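Local coordinates for protein gamma-glutamyltranspeptidase (Streptomyces lincolnensis, PDB 6J3A) that is an LmbA-like homologue of gamma-glutamyltranspeptidase that probably cleaves or transfers a gamma-glutamyl-type amide group, as expected of this Ntn-hydrolase family, at residues A40-F45 / A128-Y133; A111-M116 / A211-W216; P186-T191 / L452-G457; A190-L195 / G219-A224; E223-Q228 / P447-L452. All blocks are in the same frame, centred on the assembly; numbering follows the deposited sequence.

Contact 1 (A40-F45 / A128-Y133); sequences AVAGAF and ADVLKY
Ala42 is the bump here, and its methyl group fits a hollow on helix 127-140. The floor of that hollow is the carbonyl of Val130, whose O sits only 3.0 Å from Ala42 CB, a tight fit. Its walls are the CG1 methyl of Val130, 4.1 Å from Ala42 CB, and the ring of Tyr133, whose CD2 comes to 4.1 Å from that same CB. With CG beside its backbone N (chi1 -60°), Tyr133 brings its ring up to the Ala42 methyl, and Val130 O lies in the ring plane at the edge. Ala42 is the small residue at the nearest backbone pair, and the axes of the segments 40-45 and 128-133 come within 7.7 Å, crossing at -33°. The two helices probably belong to the helical covering of the sandwich fold of Ntn hydrolases; helix 111-122 packs on the Val41 and Phe45 side, and Tyr133 reaches Arg617 of the second subunit. Ala42 CA also makes a bent C-H...O contact with Val130 O, 3.2 Å away. A water spans the carbonyls of the same two residues, giving one proton to Ala42 O at 2.9 Å and one to Val130 O. Further along, the contact widens: Phe45 offers CE2 to the CD2 methyl of Leu131, 4.5 Å away and oblique to the ring. That ring also meets Trp192 edge-to-face.

Contact 2 (A111-M116 / A211-W216); sequences AFDAWM and AAREVW
Phe112 and Trp216 form the apolar centre, their rings nearly parallel at 9° but strongly offset. The CB of Phe112, not its ring, lies over the middle of the six-membered ring of Trp216, 3.6 Å from its centroid, and makes a CH-pi contact. Phe112 CG is anti to its backbone N, which starts the ring out toward the other helix, and it comes within 3.4 Å of Trp216 CE3. The far edge of the Phe112 ring turns CE2 to Ala212 O, 3.5 Å away and close to the ring plane. This is antiparallel packing of helices 111-122 and 205-217; the segments 111-116 and 211-216 run at 177°, 9.9 Å between axes. Outward from the rings, Met116 CB lies 3.6 Å from Arg213 CG, the two chains sliding past in opposite directions. Beyond them Arg213 grips Asp113 side-on: NE bonds OD1 of Asp113 at 2.7 Å, 33° out of the carboxylate plane, while NH2 takes the syn lone pair of OD2. Losing the guanidinium to an alanine at Arg213 would probably leave the buried Asp113 carboxylate short of its counter-charge. OD2 also accepts from Ala255 N, and Arg213 NH1 pairs with Glu210. A water donates to Asp113 OD1 and, at 3.1 Å, to Arg213 O.

Contact 3 (P186-T191 / L452-G457); sequences PTLAAT and LGFPLG
Leu452 and Gly453 sit at the turn of the small antiparallel hairpin that pairs strands 448-449 and 454-455, and this turn is pressed against the first turns of helix 186-200. Thr191 reaches from the helix to the turn: its OG1 lies 2.8 Å from Leu452 O and equally close to Thr187 O, within hydrogen-bonding distance of both. With OG1 beside its own backbone N (chi1 -57°), the hydroxyl sits between the carbonyl of the preceding helical turn and the hairpin. The same Leu452 O is approached by the CA of Leu188, 3.4 Å away in a C-H...O contact. Close by, Thr187 CG2 packs on the peptide, 3.6 Å from Leu452 C. Gly453 fits because it has no side chain: a CB there would run into Leu188 N. Asn185, just before the helix, ties the two parts together, its side chain bonding both Leu188 N and Gly453 O. On the apolar side, Phe454 holds CG in the crowded position between N and carbonyl carbon (chi1 54°), and its CD2 meets the CD1 methyl of Leu188 at 3.7 Å, the side chains crossing at about a right angle. One ring face is covered by CB of Leu452, toward the rim. Thr191 CG2 comes near the plane of the Phe454 ring at its edge, 4.4 Å from CE2.

Contact 4 (A190-L195 / G219-A224); sequences ATWKRL and GFIAEA
Arg194 runs over one face of Phe220, joining the first and third of three successive helices, 186-200, 205-217 and 220-229; the segments 190-195 and 220-224 run at 138°, with 12.1 Å between their axes at closest approach. From the backbone the arginine leaves with CG anti to N (chi1 -172°) and stays extended as far as NE. Its CB starts at the far end of the ring, 4.1 Å from Phe220 CZ, and CG follows beside CE1. CD sits over the middle of the face, 3.9 Å from the ring centroid, a CH-pi contact. NE passes CD1 and is also in a long, weak ion pair with Glu198. At the tip the guanidinium stacks on the ring with planes 8° apart; CZ is 4.1 Å from the centroid, so the charge makes a cation-pi contact, and Phe220 CG lies under the centre of the guanidinium. NH1 reaches Phe220 CD2 at 3.6 Å, while NH2 ends near CB. The opposite face of the ring rests on Ile221 CG1 of its own helix, and Thr191 O lies in the ring plane at its edge, 3.7 Å from CZ. Phe220 is thus sandwiched between arginine and isoleucine, with Leu452 against it as well. Beneath this stack Ile221 carries the apolar contact onward, its CD1 meeting Leu195 CD1 at 4.1 Å and, more loosely, Trp192 CZ3.

Contact 5 (E223-Q228 / P447-L452); sequences EALVRQ and PVVPEL
Gln228, Ala224 and Val449 lie at the heart of this contact, where helix 220-229 covers the start and turn of the hairpin of strands 448-449 and 454-455. The aliphatic part of Gln228 slides past Val449 in the opposite direction, its CG 3.6 Å from Val449 CG2. Ala224 fills a pocket made by three residues: its CB is 3.4 Å from Glu451 CG and also meets Val449 CG1 and Leu452 CG. Leu225 extends the apolar floor, with CG 4.0 Å from Leu452 CD1 and the two side chains at about a right angle. Glu451 curls over the methyl of Ala224 and turns its carboxylate to Arg227, whose NH1 lies 2.6 Å from OE2 in a salt bridge, the acid coming to the guanidinium edge with planes 37° apart. A water donates to Glu451 OE1 at 2.7 Å and to Ala224 O. An alanine in place of Glu451 would probably leave Arg227 without this charge partner and the water with one acceptor fewer. The chemistry is graded, with hydrocarbon contacts in the buried part and a salt bridge toward the solvent-exposed side; Arg231 packs against Glu451 as well, and the Arg227 guanidinium would probably favour a charged carboxylate.

Overall arrangement
The five contacts form one connected run of packing, with centres about 19 to 25 Å from the centre of the protein chain. Contacts 1 and 2, about 13 Å apart between centres, meet where Ala44 CB touches Trp115 CZ2 at 3.4 Å. Helix 186-200 serves contacts 3 and 4, and helix 220-229 serves contacts 4 and 5. Contacts 3 and 5 share Leu452 and both use the hairpin, and their centres are about 8 Å apart. Trp216 of contact 2 touches contacts 3, 4 and 5, while contact 1 reaches contact 4 through Phe45 CE2 and Trp192 CZ2, 3.6 Å apart. Contacts 1 and 5 do not touch, their nearest atoms lying about 11 Å apart.

Contact 1 (A40-F45 / A128-Y133)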
# COMPACT_ATOMS: atom_id res chain seq x y z
N ALA A 40 6.01 -10.04 13.83
CA ALA A 40 4.82 -9.60 14.54
C ALA A 40 5.16 -8.93 15.88
O ALA A 40 4.49 -7.97 16.28
CB ALA A 40 3.89 -10.77 14.76
N VAL A 41 6.17 -9.45 16.57
CA VAL A 41 6.66 -8.83 17.80
C VAL A 41 7.10 -7.40 17.51
O VAL A 41 6.62 -6.46 18.15
CB VAL A 41 7.79 -9.64 18.46
CG1 VAL A 41 8.40 -8.89 19.64
CG2 VAL A 41 7.27 -10.98 18.96
N ALA A 42 7.98 -7.23 16.53
CA ALA A 42 8.45 -5.89 16.13
C ALA A 42 7.31 -4.94 15.81
O ALA A 42 7.25 -3.83 16.34
CB ALA A 42 9.37 -6.00 14.94
N GLY A 43 6.42 -5.40 14.94
CA GLY A 43 5.24 -4.62 14.56
C GLY A 43 4.38 -4.21 15.73
O GLY A 43 3.85 -3.10 15.76
N ALA A 44 4.24 -5.10 16.71
CA ALA A 44 3.37 -4.88 17.87
C ALA A 44 3.86 -3.74 18.75
O ALA A 44 3.07 -2.94 19.23
CB ALA A 44 3.26 -6.14 18.70
N PHE A 45 5.17 -3.69 18.95
CA PHE A 45 5.78 -2.62 19.73
C PHE A 45 5.80 -1.30 18.95
O PHE A 45 5.74 -0.22 19.54
CB PHE A 45 7.18 -3.02 20.21
CG PHE A 45 7.15 -3.97 21.39
CD1 PHE A 45 6.87 -5.31 21.20
CD2 PHE A 45 7.36 -3.51 22.68
CE1 PHE A 45 6.83 -6.19 22.28
CE2 PHE A 45 7.32 -4.38 23.77
CZ PHE A 45 7.05 -5.73 23.57
N ALA A 128 16.48 -7.07 21.32
CA ALA A 128 17.08 -5.84 20.83
C ALA A 128 16.77 -5.57 19.35
O ALA A 128 16.27 -4.49 19.01
CB ALA A 128 18.59 -5.86 21.05
N ASP A 129 17.03 -6.55 18.49
CA ASP A 129 16.84 -6.38 17.04
C ASP A 129 15.36 -6.20 16.67
O ASP A 129 15.02 -5.48 15.73
CB ASP A 129 17.42 -7.56 16.25
CG ASP A 129 18.93 -7.77 16.48
OD1 ASP A 129 19.54 -7.06 17.30
OD2 ASP A 129 19.51 -8.67 15.83
N VAL A 130 14.49 -6.85 17.43
CA VAL A 130 13.08 -6.86 17.09
C VAL A 130 12.38 -5.64 17.64
O VAL A 130 11.41 -5.18 17.04
CB VAL A 130 12.41 -8.21 17.47
CG1 VAL A 130 11.04 -8.04 18.08
CG2 VAL A 130 12.31 -9.08 16.23
N LEU A 131 12.87 -5.08 18.74
CA LEU A 131 12.20 -3.90 19.28
C LEU A 131 12.90 -2.54 19.01
O LEU A 131 12.39 -1.51 19.43
CB LEU A 131 11.74 -4.15 20.73
CG LEU A 131 12.62 -4.15 21.97
CD1 LEU A 131 13.23 -2.77 22.19
CD2 LEU A 131 11.77 -4.51 23.17
N LYS A 132 13.99 -2.53 18.24
CA LYS A 132 14.67 -1.27 17.86
C LYS A 132 13.82 -0.30 17.01
O LYS A 132 14.04 0.90 17.02
CB LYS A 132 16.00 -1.56 17.14
CG LYS A 132 15.85 -2.06 15.71
CD LYS A 132 17.15 -2.65 15.18
CE LYS A 132 17.04 -3.04 13.71
NZ LYS A 132 17.66 -4.36 13.43
N TYR A 133 12.86 -0.84 16.28
CA TYR A 133 11.98 -0.04 15.42
C TYR A 133 11.12 0.89 16.25
O TYR A 133 11.11 2.09 16.01
CB TYR A 133 11.10 -0.95 14.56
CG TYR A 133 11.92 -1.84 13.66
CD1 TYR A 133 12.52 -1.32 12.51
CD2 TYR A 133 12.16 -3.17 13.99
CE1 TYR A 133 13.30 -2.12 11.69
CE2 TYR A 133 12.94 -3.97 13.18
CZ TYR A 133 13.51 -3.44 12.03
OH TYR A 133 14.29 -4.24 11.22
O HOH W 1 9.82 -2.87 17.23

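Contact 2 (A111-M116 / A211-W216)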
# COMPACT_ATOMS: atom_id res chain seq x y z
N ALA A 111 -0.17 -8.37 27.49
CA ALA A 111 0.45 -8.29 26.18
C ALA A 111 1.96 -8.51 26.20
O ALA A 111 2.49 -9.25 25.39
CB ALA A 111 0.13 -6.95 25.54
N PHE A 112 2.65 -7.86 27.13
CA PHE A 112 4.10 -7.94 27.13
C PHE A 112 4.60 -9.37 27.24
O PHE A 112 5.41 -9.81 26.42
CB PHE A 112 4.73 -7.11 28.24
CG PHE A 112 6.23 -7.14 28.20
CD1 PHE A 112 6.92 -6.31 27.34
CD2 PHE A 112 6.94 -8.03 28.98
CE1 PHE A 112 8.30 -6.35 27.28
CE2 PHE A 112 8.32 -8.08 28.94
CZ PHE A 112 9.01 -7.24 28.08
N ASP A 113 4.14 -10.08 28.26
CA ASP A 113 4.58 -11.47 28.48
C ASP A 113 4.25 -12.36 27.28
O ASP A 113 5.04 -13.23 26.92
CB ASP A 113 3.99 -12.06 29.75
CG ASP A 113 4.74 -13.29 30.23
OD1 ASP A 113 5.91 -13.14 30.67
OD2 ASP A 113 4.19 -14.41 30.14
N ALA A 114 3.08 -12.13 26.68
CA ALA A 114 2.66 -12.85 25.49
C ALA A 114 3.63 -12.69 24.32
O ALA A 114 4.01 -13.67 23.71
CB ALA A 114 1.26 -12.41 25.07
N TRP A 115 4.03 -11.46 24.03
CA TRP A 115 5.00 -11.20 22.95
C TRP A 115 6.38 -11.77 23.28
O TRP A 115 7.12 -12.18 22.38
CB TRP A 115 5.11 -9.70 22.65
CG TRP A 115 3.88 -9.09 22.06
CD1 TRP A 115 3.13 -8.06 22.57
CD2 TRP A 115 3.24 -9.46 20.83
NE1 TRP A 115 2.07 -7.77 21.74
CE2 TRP A 115 2.12 -8.62 20.66
CE3 TRP A 115 3.52 -10.42 19.85
CZ2 TRP A 115 1.28 -8.71 19.56
CZ3 TRP A 115 2.68 -10.51 18.75
CH2 TRP A 115 1.57 -9.66 18.62
N MET A 116 6.72 -11.79 24.57
CA MET A 116 7.98 -12.37 25.01
C MET A 116 7.94 -13.87 24.82
O MET A 116 8.93 -14.46 24.41
CB MET A 116 8.26 -12.05 26.49
CG MET A 116 8.69 -10.63 26.79
SD MET A 116 9.94 -9.94 25.68
CE MET A 116 8.87 -9.08 24.53
N ALA A 211 14.63 -13.18 31.09
CA ALA A 211 15.02 -12.10 32.03
C ALA A 211 14.15 -10.86 31.87
O ALA A 211 13.77 -10.24 32.86
CB ALA A 211 16.48 -11.74 31.87
N ALA A 212 13.84 -10.51 30.63
CA ALA A 212 12.92 -9.41 30.32
C ALA A 212 11.50 -9.65 30.84
O ALA A 212 10.81 -8.71 31.25
CB ALA A 212 12.88 -9.16 28.82
N ARG A 213 11.05 -10.91 30.81
CA ARG A 213 9.75 -11.26 31.36
C ARG A 213 9.71 -10.94 32.85
O ARG A 213 8.70 -10.44 33.35
CB ARG A 213 9.45 -12.74 31.15
CG ARG A 213 9.34 -13.16 29.70
CD ARG A 213 9.09 -14.65 29.61
NE ARG A 213 7.73 -14.97 30.03
CZ ARG A 213 7.29 -16.19 30.33
NH1 ARG A 213 8.11 -17.25 30.28
NH2 ARG A 213 6.03 -16.36 30.70
N GLU A 214 10.81 -11.21 33.54
CA GLU A 214 10.94 -10.94 34.97
C GLU A 214 11.10 -9.47 35.32
O GLU A 214 10.68 -9.04 36.40
CB GLU A 214 12.09 -11.75 35.56
CG GLU A 214 11.86 -13.25 35.51
CD GLU A 214 10.61 -13.70 36.27
OE1 GLU A 214 9.98 -14.69 35.82
OE2 GLU A 214 10.24 -13.07 37.29
N VAL A 215 11.72 -8.70 34.43
CA VAL A 215 11.79 -7.24 34.59
C VAL A 215 10.39 -6.61 34.53
O VAL A 215 10.07 -5.73 35.34
CB VAL A 215 12.73 -6.61 33.55
CG1 VAL A 215 12.63 -5.09 33.56
CG2 VAL A 215 14.16 -7.04 33.84
N TRP A 216 9.57 -7.06 33.59
CA TRP A 216 8.17 -6.63 33.53
C TRP A 216 7.40 -7.08 34.77
O TRP A 216 6.57 -6.34 35.30
CB TRP A 216 7.47 -7.18 32.28
CG TRP A 216 6.07 -6.66 32.17
CD1 TRP A 216 4.97 -7.13 32.83
CD2 TRP A 216 5.62 -5.54 31.40
NE1 TRP A 216 3.87 -6.38 32.51
CE2 TRP A 216 4.24 -5.40 31.63
CE3 TRP A 216 6.25 -4.64 30.53
CZ2 TRP A 216 3.47 -4.40 31.02
CZ3 TRP A 216 5.48 -3.65 29.93
CH2 TRP A 216 4.10 -3.54 30.18
O HOH W 2 5.93 -10.60 32.01

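Contact 3 (P186-T191 / L452-G457)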
# COMPACT_ATOMS: atom_id res chain seq x y z
N PRO A 186 9.86 10.13 24.68
CA PRO A 186 11.22 9.78 25.13
C PRO A 186 11.27 8.88 26.36
O PRO A 186 12.23 8.13 26.52
CB PRO A 186 11.89 11.14 25.41
CG PRO A 186 10.78 12.13 25.49
CD PRO A 186 9.61 11.59 24.72
N THR A 187 10.26 8.96 27.23
CA THR A 187 10.19 8.09 28.40
C THR A 187 9.97 6.62 28.01
O THR A 187 10.69 5.73 28.49
CB THR A 187 9.09 8.56 29.38
OG1 THR A 187 9.26 9.95 29.68
CG2 THR A 187 9.17 7.78 30.68
N LEU A 188 9.00 6.36 27.15
CA LEU A 188 8.75 5.00 26.66
C LEU A 188 10.01 4.46 26.00
O LEU A 188 10.40 3.30 26.22
CB LEU A 188 7.58 4.98 25.68
CG LEU A 188 7.35 3.70 24.87
CD1 LEU A 188 7.01 2.52 25.77
CD2 LEU A 188 6.25 3.90 23.85
N ALA A 189 10.66 5.30 25.21
CA ALA A 189 11.92 4.94 24.59
C ALA A 189 12.96 4.57 25.64
O ALA A 189 13.61 3.53 25.51
CB ALA A 189 12.42 6.08 23.74
N ALA A 190 13.11 5.40 26.67
CA ALA A 190 14.03 5.13 27.80
C ALA A 190 13.75 3.79 28.52
O ALA A 190 14.67 3.08 28.95
CB ALA A 190 14.00 6.28 28.79
N THR A 191 12.46 3.48 28.63
CA THR A 191 11.97 2.28 29.30
C THR A 191 12.42 0.99 28.61
O THR A 191 12.85 0.05 29.29
CB THR A 191 10.43 2.31 29.42
OG1 THR A 191 10.03 3.49 30.12
CG2 THR A 191 9.90 1.07 30.17
N LEU A 452 7.44 5.12 33.32
CA LEU A 452 7.37 4.23 32.15
C LEU A 452 6.97 4.88 30.83
O LEU A 452 7.48 4.50 29.77
CB LEU A 452 6.44 3.07 32.45
CG LEU A 452 6.80 2.22 33.67
CD1 LEU A 452 5.80 1.09 33.75
CD2 LEU A 452 8.24 1.69 33.66
N GLY A 453 6.05 5.83 30.88
CA GLY A 453 5.62 6.56 29.70
C GLY A 453 4.30 6.09 29.13
O GLY A 453 3.85 6.65 28.14
N PHE A 454 3.68 5.09 29.75
CA PHE A 454 2.39 4.57 29.27
C PHE A 454 1.49 4.20 30.45
O PHE A 454 2.00 3.97 31.55
CB PHE A 454 2.58 3.35 28.35
CG PHE A 454 3.41 2.26 28.96
CD1 PHE A 454 2.82 1.29 29.76
CD2 PHE A 454 4.78 2.21 28.75
CE1 PHE A 454 3.59 0.29 30.33
CE2 PHE A 454 5.55 1.20 29.32
CZ PHE A 454 4.96 0.24 30.11
N PRO A 455 0.16 4.13 30.23
CA PRO A 455 -0.79 3.78 31.28
C PRO A 455 -1.16 2.30 31.36
O PRO A 455 -0.85 1.51 30.48
CB PRO A 455 -2.03 4.58 30.88
CG PRO A 455 -1.98 4.62 29.39
CD PRO A 455 -0.55 4.45 28.97
N LEU A 456 -1.86 1.97 32.44
CA LEU A 456 -2.54 0.69 32.60
C LEU A 456 -3.81 0.58 31.75
O LEU A 456 -4.39 1.59 31.29
CB LEU A 456 -2.90 0.47 34.07
CG LEU A 456 -1.73 0.11 34.98
CD1 LEU A 456 -2.04 0.46 36.43
CD2 LEU A 456 -1.38 -1.36 34.87
N GLY A 457 -4.24 -0.66 31.57
CA GLY A 457 -5.40 -0.99 30.74
C GLY A 457 -6.72 -0.76 31.44
O GLY A 457 -6.75 -0.23 32.54

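Contact 4 (A190-L195 / G219-A224)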
# COMPACT_ATOMS: atom_id res chain seq x y z
N ALA A 190 13.11 5.40 26.67
CA ALA A 190 14.03 5.13 27.80
C ALA A 190 13.75 3.79 28.52
O ALA A 190 14.67 3.08 28.95
CB ALA A 190 14.00 6.28 28.79
N THR A 191 12.46 3.48 28.63
CA THR A 191 11.97 2.28 29.30
C THR A 191 12.42 0.99 28.61
O THR A 191 12.85 0.05 29.29
CB THR A 191 10.43 2.31 29.42
OG1 THR A 191 10.03 3.49 30.12
CG2 THR A 191 9.90 1.07 30.17
N TRP A 192 12.29 0.93 27.28
CA TRP A 192 12.78 -0.24 26.53
C TRP A 192 14.31 -0.30 26.53
O TRP A 192 14.89 -1.38 26.58
CB TRP A 192 12.25 -0.30 25.09
CG TRP A 192 10.75 -0.36 24.92
CD1 TRP A 192 10.03 0.25 23.93
CD2 TRP A 192 9.80 -1.05 25.73
NE1 TRP A 192 8.69 -0.03 24.08
CE2 TRP A 192 8.52 -0.82 25.18
CE3 TRP A 192 9.90 -1.84 26.89
CZ2 TRP A 192 7.36 -1.34 25.74
CZ3 TRP A 192 8.75 -2.36 27.43
CH2 TRP A 192 7.50 -2.11 26.86
N LYS A 193 14.95 0.86 26.47
CA LYS A 193 16.41 0.90 26.50
C LYS A 193 16.94 0.32 27.80
O LYS A 193 17.87 -0.49 27.79
CB LYS A 193 16.92 2.32 26.31
CG LYS A 193 16.92 2.78 24.87
CD LYS A 193 17.77 4.02 24.75
CE LYS A 193 17.61 4.72 23.41
NZ LYS A 193 18.14 6.10 23.56
N ARG A 194 16.35 0.74 28.92
CA ARG A 194 16.75 0.22 30.22
C ARG A 194 16.50 -1.28 30.29
O ARG A 194 17.39 -2.06 30.66
CB ARG A 194 16.01 0.94 31.34
CG ARG A 194 16.56 0.57 32.72
CD ARG A 194 15.86 1.28 33.86
NE ARG A 194 16.14 0.62 35.14
CZ ARG A 194 15.65 1.02 36.32
NH1 ARG A 194 14.85 2.08 36.40
NH2 ARG A 194 15.98 0.35 37.42
N LEU A 195 15.28 -1.68 29.92
CA LEU A 195 14.90 -3.09 29.81
C LEU A 195 16.00 -3.87 29.11
O LEU A 195 16.54 -4.82 29.67
CB LEU A 195 13.58 -3.23 29.03
CG LEU A 195 12.84 -4.56 29.11
CD1 LEU A 195 11.42 -4.40 28.60
CD2 LEU A 195 13.52 -5.65 28.29
N GLY A 219 10.41 -6.56 38.27
CA GLY A 219 11.45 -5.52 38.21
C GLY A 219 10.91 -4.10 38.23
O GLY A 219 9.80 -3.85 38.73
N PHE A 220 11.69 -3.18 37.69
CA PHE A 220 11.37 -1.75 37.77
C PHE A 220 10.01 -1.38 37.15
O PHE A 220 9.35 -0.45 37.60
CB PHE A 220 12.52 -0.90 37.18
CG PHE A 220 12.50 -0.76 35.68
CD1 PHE A 220 13.11 -1.70 34.86
CD2 PHE A 220 11.91 0.36 35.09
CE1 PHE A 220 13.10 -1.55 33.47
CE2 PHE A 220 11.90 0.52 33.70
CZ PHE A 220 12.49 -0.44 32.90
N ILE A 221 9.61 -2.13 36.13
CA ILE A 221 8.33 -1.89 35.45
C ILE A 221 7.17 -2.21 36.39
O ILE A 221 6.30 -1.38 36.60
CB ILE A 221 8.22 -2.71 34.14
CG1 ILE A 221 9.20 -2.16 33.11
CG2 ILE A 221 6.80 -2.65 33.57
CD1 ILE A 221 9.29 -2.99 31.85
N ALA A 222 7.18 -3.43 36.92
CA ALA A 222 6.16 -3.87 37.88
C ALA A 222 6.01 -2.91 39.06
O ALA A 222 4.90 -2.53 39.41
CB ALA A 222 6.51 -5.25 38.40
N GLU A 223 7.14 -2.55 39.66
CA GLU A 223 7.15 -1.59 40.77
C GLU A 223 6.35 -0.33 40.43
O GLU A 223 5.48 0.08 41.20
CB GLU A 223 8.60 -1.22 41.13
CG GLU A 223 9.28 -2.31 41.95
CD GLU A 223 10.80 -2.17 42.03
OE1 GLU A 223 11.37 -1.17 41.53
OE2 GLU A 223 11.42 -3.08 42.61
N ALA A 224 6.64 0.24 39.27
CA ALA A 224 5.97 1.46 38.81
C ALA A 224 4.47 1.28 38.52
O ALA A 224 3.66 2.17 38.80
CB ALA A 224 6.67 1.99 37.57

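Contact 5 (E223-Q228 / P447-L452)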
# COMPACT_ATOMS: atom_id res chain seq x y z
N GLU A 223 7.14 -2.55 39.66
CA GLU A 223 7.15 -1.59 40.77
C GLU A 223 6.35 -0.33 40.43
O GLU A 223 5.48 0.08 41.20
CB GLU A 223 8.60 -1.22 41.13
CG GLU A 223 9.28 -2.31 41.95
CD GLU A 223 10.80 -2.17 42.03
OE1 GLU A 223 11.37 -1.17 41.53
OE2 GLU A 223 11.42 -3.08 42.61
N ALA A 224 6.64 0.24 39.27
CA ALA A 224 5.97 1.46 38.81
C ALA A 224 4.47 1.28 38.52
O ALA A 224 3.66 2.17 38.80
CB ALA A 224 6.67 1.99 37.57
N LEU A 225 4.13 0.14 37.95
CA LEU A 225 2.75 -0.17 37.59
C LEU A 225 1.89 -0.28 38.84
O LEU A 225 0.78 0.28 38.90
CB LEU A 225 2.70 -1.49 36.82
CG LEU A 225 3.22 -1.45 35.39
CD1 LEU A 225 3.49 -2.86 34.92
CD2 LEU A 225 2.24 -0.78 34.45
N VAL A 226 2.41 -1.01 39.84
CA VAL A 226 1.73 -1.17 41.13
C VAL A 226 1.63 0.19 41.83
O VAL A 226 0.55 0.60 42.24
CB VAL A 226 2.47 -2.19 42.04
CG1 VAL A 226 1.82 -2.30 43.41
CG2 VAL A 226 2.46 -3.57 41.40
N ARG A 227 2.76 0.88 41.93
CA ARG A 227 2.81 2.23 42.49
C ARG A 227 1.74 3.16 41.89
O ARG A 227 1.08 3.89 42.61
CB ARG A 227 4.22 2.82 42.34
CG ARG A 227 4.50 4.05 43.19
CD ARG A 227 5.90 4.62 42.95
NE ARG A 227 6.96 3.62 43.18
CZ ARG A 227 7.89 3.20 42.30
NH1 ARG A 227 7.97 3.69 41.06
NH2 ARG A 227 8.77 2.28 42.67
N GLN A 228 1.54 3.10 40.57
CA GLN A 228 0.52 3.92 39.90
C GLN A 228 -0.89 3.45 40.22
O GLN A 228 -1.81 4.26 40.31
CB GLN A 228 0.67 3.84 38.37
CG GLN A 228 0.68 5.15 37.59
CD GLN A 228 -0.12 6.30 38.14
OE1 GLN A 228 -1.35 6.27 38.19
NE2 GLN A 228 0.57 7.37 38.46
N PRO A 447 -4.15 7.47 33.69
CA PRO A 447 -2.98 8.33 33.73
C PRO A 447 -1.71 7.54 33.38
O PRO A 447 -1.59 6.37 33.74
CB PRO A 447 -2.93 8.78 35.19
CG PRO A 447 -3.52 7.63 35.94
CD PRO A 447 -4.64 7.16 35.04
N VAL A 448 -0.80 8.19 32.68
CA VAL A 448 0.51 7.62 32.41
C VAL A 448 1.24 7.25 33.69
O VAL A 448 1.31 8.03 34.64
CB VAL A 448 1.38 8.60 31.58
CG1 VAL A 448 2.85 8.19 31.56
CG2 VAL A 448 0.84 8.67 30.15
N VAL A 449 1.79 6.05 33.71
CA VAL A 449 2.75 5.64 34.73
C VAL A 449 4.04 6.44 34.48
O VAL A 449 4.78 6.14 33.54
CB VAL A 449 3.04 4.12 34.68
CG1 VAL A 449 3.98 3.72 35.81
CG2 VAL A 449 1.74 3.30 34.72
N PRO A 450 4.30 7.46 35.33
CA PRO A 450 5.27 8.50 34.96
C PRO A 450 6.67 7.97 34.60
O PRO A 450 7.25 8.44 33.61
CB PRO A 450 5.31 9.44 36.18
CG PRO A 450 4.72 8.67 37.30
CD PRO A 450 3.86 7.58 36.73
N GLU A 451 7.17 6.98 35.33
CA GLU A 451 8.52 6.45 35.07
C GLU A 451 8.60 5.47 33.89
O GLU A 451 9.70 5.06 33.50
CB GLU A 451 9.20 5.87 36.33
CG GLU A 451 8.41 4.89 37.18
CD GLU A 451 7.58 5.56 38.27
OE1 GLU A 451 6.44 5.98 37.97
OE2 GLU A 451 8.06 5.66 39.43
N LEU A 452 7.44 5.12 33.32
CA LEU A 452 7.37 4.23 32.15
C LEU A 452 6.97 4.88 30.83
O LEU A 452 7.48 4.50 29.77
CB LEU A 452 6.44 3.07 32.45
CG LEU A 452 6.80 2.22 33.67
CD1 LEU A 452 5.80 1.09 33.75
CD2 LEU A 452 8.24 1.69 33.66
O HOH W 3 4.53 4.70 39.47